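PDB 2Z5B: proteasome chaperone 4, which pairs with IRC25 in a heterodimeric chaperone that binds proteasome precursors and promotes formation of the alpha-ring during 20S proteasome assembly. Local coordinates for residues Ala100-Thr105 and Ala132-Ile137. Numbering follows the deposited sequence.
Sequences ARHMAT and ANHLYI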
loop_
_atom_site.group_PDB
_atom_site.type_symbol
_atom_site.label_atom_id
_atom_site.label_comp_id
_atom_site.label_asym_id
_atom_site.label_seq_id
_atom_site.Cartn_x
_atom_site.Cartn_y
_atom_site.Cartn_z
ATOM N N ALA A 100 3.208 -3.496 14.349
ATOM C CA ALA A 100 3.541 -3.309 12.929
ATOM C C ALA A 100 5.031 -3.476 12.699
ATOM O O ALA A 100 5.448 -4.093 11.720
ATOM C CB ALA A 100 3.093 -1.931 12.461
ATOM N N ARG A 101 5.832 -2.939 13.625
ATOM C CA ARG A 101 7.293 -3.076 13.567
ATOM C C ARG A 101 7.708 -4.522 13.675
ATOM O O ARG A 101 8.445 -5.002 12.828
ATOM C CB ARG A 101 7.979 -2.268 14.675
ATOM C CG ARG A 101 9.503 -2.450 14.708
ATOM C CD ARG A 101 10.118 -1.479 15.724
ATOM N NE ARG A 101 9.486 -1.570 17.056
ATOM C CZ ARG A 101 9.826 -2.424 18.019
ATOM N NH1 ARG A 101 10.803 -3.316 17.851
ATOM N NH2 ARG A 101 9.180 -2.385 19.172
ATOM N N HIS A 102 7.245 -5.204 14.725
ATOM C CA HIS A 102 7.550 -6.623 14.914
ATOM C C HIS A 102 7.095 -7.472 13.747
ATOM O O HIS A 102 7.844 -8.333 13.282
ATOM C CB HIS A 102 6.922 -7.163 16.198
ATOM C CG HIS A 102 7.625 -6.718 17.444
ATOM N ND1 HIS A 102 6.963 -6.495 18.628
ATOM C CD2 HIS A 102 8.930 -6.443 17.683
ATOM C CE1 HIS A 102 7.823 -6.094 19.548
ATOM N NE2 HIS A 102 9.026 -6.056 19.002
ATOM N N MET A 103 5.865 -7.235 13.290
ATOM C CA MET A 103 5.325 -7.978 12.153
ATOM C C MET A 103 6.207 -7.870 10.929
ATOM O O MET A 103 6.620 -8.878 10.377
ATOM C CB MET A 103 3.896 -7.534 11.824
ATOM C CG MET A 103 3.181 -8.447 10.839
ATOM S SD MET A 103 2.840 -10.081 11.512
ATOM C CE MET A 103 1.435 -9.693 12.553
ATOM N N ALA A 104 6.511 -6.650 10.511
ATOM C CA ALA A 104 7.304 -6.445 9.312
ATOM C C ALA A 104 8.698 -7.034 9.487
ATOM O O ALA A 104 9.178 -7.717 8.603
ATOM C CB ALA A 104 7.378 -4.972 8.968
ATOM N N THR A 105 9.328 -6.756 10.627
ATOM C CA THR A 105 10.705 -7.189 10.879
ATOM C C THR A 105 10.817 -8.706 10.953
ATOM O O THR A 105 11.708 -9.293 10.346
ATOM C CB THR A 105 11.284 -6.540 12.167
ATOM O OG1 THR A 105 11.117 -5.116 12.095
ATOM C CG2 THR A 105 12.800 -6.796 12.261
ATOM N N ALA A 132 -2.024 -7.788 24.669
ATOM C CA ALA A 132 -2.426 -9.033 25.322
ATOM C C ALA A 132 -2.256 -10.249 24.415
ATOM O O ALA A 132 -2.003 -11.362 24.899
ATOM C CB ALA A 132 -3.874 -8.924 25.787
ATOM N N ASN A 133 -2.406 -10.030 23.109
ATOM C CA ASN A 133 -2.376 -11.101 22.121
ATOM C C ASN A 133 -1.160 -10.962 21.190
ATOM O O ASN A 133 -1.077 -11.605 20.135
ATOM C CB ASN A 133 -3.709 -11.131 21.343
ATOM C CG ASN A 133 -4.928 -11.350 22.261
ATOM O OD1 ASN A 133 -5.662 -10.406 22.604
ATOM N ND2 ASN A 133 -5.147 -12.598 22.647
ATOM N N HIS A 134 -0.202 -10.138 21.608
ATOM C CA HIS A 134 0.949 -9.781 20.774
ATOM C C HIS A 134 1.614 -10.988 20.100
ATOM O O HIS A 134 1.689 -11.038 18.869
ATOM C CB HIS A 134 1.963 -8.927 21.565
ATOM C CG HIS A 134 2.853 -8.092 20.694
ATOM N ND1 HIS A 134 2.556 -6.791 20.351
ATOM C CD2 HIS A 134 4.028 -8.379 20.089
ATOM C CE1 HIS A 134 3.508 -6.316 19.571
ATOM N NE2 HIS A 134 4.412 -7.258 19.396
ATOM N N LEU A 135 2.070 -11.959 20.894
ATOM C CA LEU A 135 2.776 -13.144 20.374
ATOM C C LEU A 135 1.876 -14.026 19.501
ATOM O O LEU A 135 2.314 -14.542 18.475
ATOM C CB LEU A 135 3.370 -13.985 21.529
ATOM C CG LEU A 135 4.055 -15.313 21.174
ATOM C CD1 LEU A 135 5.467 -15.091 20.657
ATOM C CD2 LEU A 135 4.108 -16.300 22.377
ATOM N N TYR A 136 0.637 -14.228 19.937
ATOM C CA TYR A 136 -0.353 -14.973 19.154
ATOM C C TYR A 136 -0.514 -14.381 17.756
ATOM O O TYR A 136 -0.525 -15.110 16.770
ATOM C CB TYR A 136 -1.705 -14.948 19.859
ATOM C CG TYR A 136 -2.820 -15.584 19.075
ATOM C CD1 TYR A 136 -2.971 -16.973 19.045
ATOM C CD2 TYR A 136 -3.737 -14.806 18.379
ATOM C CE1 TYR A 136 -4.005 -17.571 18.332
ATOM C CE2 TYR A 136 -4.762 -15.390 17.660
ATOM C CZ TYR A 136 -4.897 -16.773 17.650
ATOM O OH TYR A 136 -5.918 -17.354 16.941
ATOM N N ILE A 137 -0.659 -13.058 17.674
ATOM C CA ILE A 137 -0.935 -12.422 16.383
ATOM C C ILE A 137 0.253 -12.637 15.438
ATOM O O ILE A 137 0.083 -13.035 14.286
ATOM C CB ILE A 137 -1.279 -10.921 16.529
ATOM C CG1 ILE A 137 -2.609 -10.730 17.273
ATOM C CG2 ILE A 137 -1.349 -10.245 15.161
ATOM C CD1 ILE A 137 -2.857 -9.315 17.768
#
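His102 and His134 meet ring edge to ring edge, and the pair illustrates how two imidazoles can join neighbouring helices without stacking. ND1 of His102 lies 2.8 Å from NE2 of His134 in a hydrogen bond bent only modestly from straight (161°), and either nitrogen could be the donor. The ring planes stand almost perpendicular, at 89°, with centroids 5.0 Å apart; each nitrogen lies near the plane of the other ring, and neither imidazole lies over the other's face. His134 reaches across because its CG is anti to the backbone N (chi1 -157°), which extends the ring from the first turn of helix 134-149 across to helix 94-111, where it also touches Asp98 and Met99.

Deeper in, the contact turns apolar. The Met103 chain, bent at chi2 and chi3, brings its CE methyl to 3.9 Å from CG2 of Ile137, the two side chains crossing at about a right angle. His102 and Met103 both also touch Leu138, in the next turn of helix 134-149. The contact thus joins helix 94-111, which packs against Tyr63 of strand 58-67 in the mixed sheet, to the start of helix 134-149.

A leucine in place of His102 would probably leave NE2 of His134 without this mate and the His134 ring freer to turn. Because a bond between two imidazoles needs one nitrogen protonated and the other bare, the pairing is consistent with at least one neutral histidine, and protonation of both rings would probably abolish it, leaving no acceptor.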